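Long-range contacts in protein HI_1472 (Haemophilus influenzae, PDB 3PSH), which binds molybdate and tungstate in the periplasm and serves the MolBCA ABC transporter, a low-affinity molybdate importer: residues K154-E159 / Y315-R320; L29-Q34 / P281-L286. One frame throughout, in Å; residues are numbered along the deposited sequence.

Contact 1 of 2, residues K154-E159 / Y315-R320; sequences KQQGDE and YQKFYR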
loop_
_atom_site.group_PDB
_atom_site.type_symbol
_atom_site.label_atom_id
_atom_site.label_comp_id
_atom_site.label_asym_id
_atom_site.label_seq_id
_atom_site.Cartn_x
_atom_site.Cartn_y
_atom_site.Cartn_z
ATOM N N LYS A 154 -13.116 7.154 14.744
ATOM C CA LYS A 154 -14.090 6.225 14.097
ATOM C C LYS A 154 -14.783 6.833 12.893
ATOM O O LYS A 154 -14.858 6.222 11.831
ATOM C CB LYS A 154 -15.177 5.748 15.096
ATOM C CG LYS A 154 -16.009 4.647 14.481
ATOM C CD LYS A 154 -17.283 4.516 15.293
ATOM C CE LYS A 154 -18.004 3.238 15.010
ATOM N NZ LYS A 154 -18.628 3.451 13.700
ATOM N N GLN A 155 -15.323 8.034 13.051
ATOM C CA GLN A 155 -16.094 8.647 11.950
ATOM C C GLN A 155 -15.196 8.887 10.718
ATOM O O GLN A 155 -15.604 8.516 9.611
ATOM C CB GLN A 155 -16.726 9.933 12.474
ATOM C CG GLN A 155 -17.419 10.822 11.433
ATOM C CD GLN A 155 -17.857 12.182 12.035
ATOM O OE1 GLN A 155 -18.237 12.245 13.208
ATOM N NE2 GLN A 155 -17.812 13.262 11.230
ATOM N N GLN A 156 -13.957 9.421 10.915
ATOM C CA GLN A 156 -13.120 9.656 9.753
ATOM C C GLN A 156 -12.718 8.298 9.115
ATOM O O GLN A 156 -12.624 8.141 7.875
ATOM C CB GLN A 156 -11.920 10.556 10.031
ATOM C CG GLN A 156 -11.206 10.964 8.688
ATOM C CD GLN A 156 -10.645 12.365 8.645
ATOM O OE1 GLN A 156 -9.507 12.626 8.144
ATOM N NE2 GLN A 156 -11.453 13.325 9.103
ATOM N N GLY A 157 -12.518 7.266 9.947
ATOM C CA GLY A 157 -12.245 5.907 9.490
ATOM C C GLY A 157 -13.374 5.407 8.573
ATOM O O GLY A 157 -13.152 4.881 7.493
ATOM N N ASP A 158 -14.599 5.619 9.004
ATOM C CA ASP A 158 -15.738 5.159 8.231
ATOM C C ASP A 158 -15.812 5.908 6.906
ATOM O O ASP A 158 -16.146 5.283 5.923
ATOM C CB ASP A 158 -17.032 5.279 9.010
ATOM C CG ASP A 158 -17.089 4.297 10.181
ATOM O OD1 ASP A 158 -16.420 3.277 10.152
ATOM O OD2 ASP A 158 -17.884 4.550 11.147
ATOM N N GLU A 159 -15.490 7.215 6.900
ATOM C CA GLU A 159 -15.518 8.002 5.691
ATOM C C GLU A 159 -14.398 7.558 4.728
ATOM O O GLU A 159 -14.538 7.606 3.458
ATOM C CB GLU A 159 -15.264 9.480 6.074
ATOM C CG GLU A 159 -16.462 10.004 6.876
ATOM C CD GLU A 159 -16.225 11.297 7.622
ATOM O OE1 GLU A 159 -15.028 11.738 7.764
ATOM O OE2 GLU A 159 -17.269 11.801 8.144
ATOM N N TYR A 315 -7.788 14.560 -1.661
ATOM C CA TYR A 315 -6.603 15.125 -0.996
ATOM C C TYR A 315 -7.064 16.188 0.006
ATOM O O TYR A 315 -6.562 16.184 1.119
ATOM C CB TYR A 315 -5.549 15.659 -1.953
ATOM C CG TYR A 315 -4.533 14.629 -2.336
ATOM C CD1 TYR A 315 -4.877 13.443 -3.019
ATOM C CD2 TYR A 315 -3.172 14.799 -2.009
ATOM C CE1 TYR A 315 -3.828 12.492 -3.362
ATOM C CE2 TYR A 315 -2.142 13.911 -2.400
ATOM C CZ TYR A 315 -2.509 12.698 -3.076
ATOM O OH TYR A 315 -1.466 11.828 -3.357
ATOM N N GLN A 316 -8.069 16.987 -0.325
ATOM C CA GLN A 316 -8.413 18.079 0.612
ATOM C C GLN A 316 -9.050 17.446 1.868
ATOM O O GLN A 316 -8.773 17.929 2.998
ATOM C CB GLN A 316 -9.401 19.050 -0.080
ATOM C CG GLN A 316 -8.735 19.805 -1.258
ATOM C CD GLN A 316 -7.797 20.917 -0.818
ATOM O OE1 GLN A 316 -7.700 21.247 0.351
ATOM N NE2 GLN A 316 -7.012 21.451 -1.787
ATOM N N LYS A 317 -9.795 16.327 1.668
ATOM C CA LYS A 317 -10.473 15.632 2.776
ATOM C C LYS A 317 -9.528 14.852 3.704
ATOM O O LYS A 317 -9.491 15.112 4.946
ATOM C CB LYS A 317 -11.634 14.750 2.305
ATOM C CG LYS A 317 -12.158 13.843 3.382
ATOM C CD LYS A 317 -13.204 14.541 4.257
ATOM C CE LYS A 317 -13.646 13.590 5.387
ATOM N NZ LYS A 317 -14.410 14.540 6.403
ATOM N N PHE A 318 -8.598 14.060 3.097
ATOM C CA PHE A 318 -7.816 13.086 3.888
ATOM C C PHE A 318 -6.406 13.548 4.112
ATOM O O PHE A 318 -5.776 13.099 5.104
ATOM C CB PHE A 318 -7.895 11.700 3.162
ATOM C CG PHE A 318 -9.330 11.142 3.218
ATOM C CD1 PHE A 318 -9.922 10.883 4.443
ATOM C CD2 PHE A 318 -10.110 10.979 2.062
ATOM C CE1 PHE A 318 -11.240 10.458 4.542
ATOM C CE2 PHE A 318 -11.433 10.528 2.139
ATOM C CZ PHE A 318 -12.019 10.223 3.372
ATOM N N TYR A 319 -5.853 14.352 3.187
ATOM C CA TYR A 319 -4.499 14.869 3.440
ATOM C C TYR A 319 -4.472 16.326 3.820
ATOM O O TYR A 319 -3.410 16.826 4.075
ATOM C CB TYR A 319 -3.574 14.658 2.223
ATOM C CG TYR A 319 -3.232 13.199 1.922
ATOM C CD1 TYR A 319 -2.436 12.442 2.823
ATOM C CD2 TYR A 319 -3.691 12.584 0.724
ATOM C CE1 TYR A 319 -2.059 11.105 2.541
ATOM C CE2 TYR A 319 -3.254 11.244 0.405
ATOM C CZ TYR A 319 -2.527 10.511 1.339
ATOM O OH TYR A 319 -2.087 9.264 1.023
ATOM N N ARG A 320 -5.632 16.978 3.847
ATOM C CA ARG A 320 -5.822 18.400 4.274
ATOM C C ARG A 320 -4.924 19.362 3.422
ATOM O O ARG A 320 -4.432 20.467 3.866
ATOM C CB ARG A 320 -5.541 18.507 5.810
ATOM C CG ARG A 320 -6.313 17.563 6.649
ATOM C CD ARG A 320 -5.686 17.466 8.084
ATOM N NE ARG A 320 -4.459 16.644 7.964
ATOM C CZ ARG A 320 -4.406 15.287 7.871
ATOM N NH1 ARG A 320 -5.483 14.536 7.737
ATOM N NH2 ARG A 320 -3.219 14.716 7.776
#

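Contact 2 of 2, residues L29-Q34 / P281-L286; sequences LNIAVQ and PMPEAL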
loop_
_atom_site.group_PDB
_atom_site.type_symbol
_atom_site.label_atom_id
_atom_site.label_comp_id
_atom_site.label_asym_id
_atom_site.label_seq_id
_atom_site.Cartn_x
_atom_site.Cartn_y
_atom_site.Cartn_z
ATOM N N LEU A 29 1.046 4.008 8.792
ATOM C CA LEU A 29 1.383 5.411 8.921
ATOM C C LEU A 29 0.528 6.233 7.949
ATOM O O LEU A 29 -0.002 7.238 8.340
ATOM C CB LEU A 29 2.927 5.620 8.725
ATOM C CG LEU A 29 3.446 7.058 8.919
ATOM C CD1 LEU A 29 2.851 7.675 10.268
ATOM C CD2 LEU A 29 4.957 6.929 8.986
ATOM N N ASN A 30 0.433 5.805 6.676
ATOM C CA ASN A 30 -0.265 6.588 5.648
ATOM C C ASN A 30 -1.764 6.606 6.057
ATOM O O ASN A 30 -2.393 7.614 5.923
ATOM C CB ASN A 30 -0.020 5.882 4.290
ATOM C CG ASN A 30 -0.765 6.558 3.154
ATOM O OD1 ASN A 30 -0.916 7.811 3.144
ATOM N ND2 ASN A 30 -1.181 5.748 2.183
ATOM N N ILE A 31 -2.285 5.479 6.504
ATOM C CA ILE A 31 -3.696 5.491 7.041
ATOM C C ILE A 31 -3.868 6.511 8.162
ATOM O O ILE A 31 -4.840 7.291 8.152
ATOM C CB ILE A 31 -4.209 4.046 7.353
ATOM C CG1 ILE A 31 -4.301 3.185 6.056
ATOM C CG2 ILE A 31 -5.554 4.127 8.248
ATOM C CD1 ILE A 31 -4.392 1.732 6.295
ATOM N N ALA A 32 -2.962 6.471 9.140
ATOM C CA ALA A 32 -3.074 7.386 10.296
ATOM C C ALA A 32 -3.006 8.819 9.854
ATOM O O ALA A 32 -3.731 9.678 10.443
ATOM C CB ALA A 32 -1.950 7.163 11.338
ATOM N N VAL A 33 -2.192 9.109 8.816
ATOM C CA VAL A 33 -2.125 10.469 8.334
ATOM C C VAL A 33 -3.519 10.823 7.793
ATOM O O VAL A 33 -4.039 11.960 7.954
ATOM C CB VAL A 33 -0.992 10.609 7.233
ATOM C CG1 VAL A 33 -1.163 11.933 6.433
ATOM C CG2 VAL A 33 0.386 10.481 7.880
ATOM N N GLN A 34 -4.132 9.871 7.111
ATOM C CA GLN A 34 -5.435 10.180 6.479
ATOM C C GLN A 34 -6.598 10.193 7.469
ATOM O O GLN A 34 -7.749 10.487 7.140
ATOM C CB GLN A 34 -5.764 9.254 5.289
ATOM C CG GLN A 34 -4.683 9.430 4.173
ATOM C CD GLN A 34 -4.952 8.433 3.034
ATOM O OE1 GLN A 34 -6.010 8.520 2.367
ATOM N NE2 GLN A 34 -4.044 7.444 2.867
ATOM N N PRO A 281 -3.009 -2.985 -0.053
ATOM C CA PRO A 281 -3.954 -2.025 -0.575
ATOM C C PRO A 281 -3.923 -0.746 0.318
ATOM O O PRO A 281 -3.836 -0.860 1.561
ATOM C CB PRO A 281 -5.264 -2.736 -0.390
ATOM C CG PRO A 281 -5.123 -3.601 0.962
ATOM C CD PRO A 281 -3.693 -4.098 0.711
ATOM N N MET A 282 -4.136 0.415 -0.306
ATOM C CA MET A 282 -4.215 1.673 0.410
ATOM C C MET A 282 -5.428 2.362 -0.134
ATOM O O MET A 282 -5.753 2.180 -1.326
ATOM C CB MET A 282 -2.963 2.564 0.153
ATOM C CG MET A 282 -1.583 1.991 0.453
ATOM S SD MET A 282 -0.981 2.323 2.193
ATOM C CE MET A 282 -2.368 1.792 3.191
ATOM N N PRO A 283 -6.156 3.082 0.738
ATOM C CA PRO A 283 -7.459 3.557 0.327
ATOM C C PRO A 283 -7.377 4.435 -0.894
ATOM O O PRO A 283 -8.303 4.365 -1.727
ATOM C CB PRO A 283 -7.964 4.384 1.534
ATOM C CG PRO A 283 -6.656 4.613 2.464
ATOM C CD PRO A 283 -5.775 3.430 2.148
ATOM N N GLU A 284 -6.371 5.299 -0.984
ATOM C CA GLU A 284 -6.245 6.159 -2.201
ATOM C C GLU A 284 -5.915 5.411 -3.448
ATOM O O GLU A 284 -6.211 5.901 -4.555
ATOM C CB GLU A 284 -5.220 7.316 -1.996
ATOM C CG GLU A 284 -3.743 6.886 -1.856
ATOM C CD GLU A 284 -3.274 6.368 -0.504
ATOM O OE1 GLU A 284 -4.130 6.011 0.342
ATOM O OE2 GLU A 284 -2.032 6.328 -0.308
ATOM N N ALA A 285 -5.262 4.268 -3.287
ATOM C CA ALA A 285 -4.895 3.410 -4.471
ATOM C C ALA A 285 -6.154 2.853 -5.067
ATOM O O ALA A 285 -6.248 2.862 -6.292
ATOM C CB ALA A 285 -3.999 2.325 -4.059
ATOM N N LEU A 286 -7.099 2.373 -4.238
ATOM C CA LEU A 286 -8.454 1.944 -4.792
ATOM C C LEU A 286 -9.182 3.110 -5.411
ATOM O O LEU A 286 -9.520 3.119 -6.628
ATOM C CB LEU A 286 -9.360 1.306 -3.681
ATOM C CG LEU A 286 -8.838 -0.137 -3.437
ATOM C CD1 LEU A 286 -7.439 -0.373 -2.749
ATOM C CD2 LEU A 286 -9.936 -0.903 -2.618
#

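Contact 1 of 2, residues K154-E159 / Y315-R320
Lys317 and Glu159 make the charged part of this contact. Lys317 NZ lies 3.2 Å from Glu159 OE1, a salt bridge whose hydrogen bond is weak. The two side chains cross at about a right angle. The other carboxylate oxygen, Glu159 OE2, accepts a weak hydrogen bond from Gln155 NE2 one turn back at 3.5 Å. Each oxygen of the carboxylate therefore has a weak partner. The group is at least partly exposed, so solvent probably screens the pair.

The packing centres on Phe318. The ring tip meets a carbonyl, with CZ 3.6 Å from Glu159 O. The apolar contacts are CZ to Glu159 CB at 4.3 Å and CE1 to Gln156 CG at 4.2 Å. The Gln156 chain and the ring run past each other in opposite directions, with amide and ring planes 79° apart. Lys317 CG, anti to its own backbone N (chi1 169°), rests over the centre of one ring face, 3.4 Å above the plane. Leu160 and Ala163 of helix 154-165, and Gln34 of helix 26-34, also touch Phe318, which is buried.

The axes of the two short segments approach to 11.8 Å, and their directions differ by 139°, so long side chains do the bridging. This is surface helix-helix packing away from the molybdate site. It joins the last helix, 307-319, to helix 154-165 in the two-lobed periplasmic binding protein fold.

Contact 2 of 2, residues L29-Q34 / P281-L286
Glu284 receives the amides of Asn30 and Gln34, one on each carboxylate oxygen. Glu284 OE2 accepts Asn30 ND2 at 2.7 Å through its syn lone pair, and the two side chains meet tip to tip. The amide and carboxylate planes stand 85° apart. Gln34 NE2 reaches Glu284 OE1 at 2.9 Å, from 51° above the carboxylate plane. These bonds tie helix 26-34 to the start of helix 283-297 inside the periplasmic binding protein fold, with Met282 at the N-cap position.

Glu284 CG lies between the backbone N and the carbonyl carbon (chi1 68°), and a bend at chi2 then places CD close to both amide nitrogens. Lys276 forms a salt bridge with Glu284 OE2, which probably helps stabilise the buried negative charge. The amide oxygens are also satisfied: Asn30 OD1 bonds with the hydroxyl of Tyr56, and Gln34 OE1 with that of Tyr314. The carboxylate on the nitrogens is consistent with the modelled turn of both amides. Within the helix, Gln34 NE2 makes a weak bond to Asn30 OD1 at 3.2 Å.

A second donor contact from Asn30 ND2 runs nearly straight to Met282 SD at 3.4 Å, a weak bond. Farther out, the Gln34 amide rests against the proline ring, NE2 3.9 Å from Pro283 CG. The apolar contacts belong to Ile31, whose CG1 packs 4.2 Å from Pro283 CD. The Met282 chain is bent twice, and its CE ends 3.7 Å from Ile31 CD1.

In the fold
The two contacts interlock along the chain, and their centres are 10 Å apart. Contact 1 is at the surface and contact 2 is buried. The end of helix 307-319, part of contact 1, reaches helix 26-34 of contact 2. Tyr319 OH reaches Asn30 OD1 at 2.8 Å, a probable hydrogen bond. Arg320 NH2 lies 2.9 Å from Val33 O, another probable one. Helix 26-34 is thus held by both C-terminal helices. Molybdate is near contact 2: the Met282 side chain is about 6 Å from the ion and about 4 Å from the side chain of Gln27, a molybdate-binding residue. Contact 2 thus lies next to the pocket, while contact 1 is away from it.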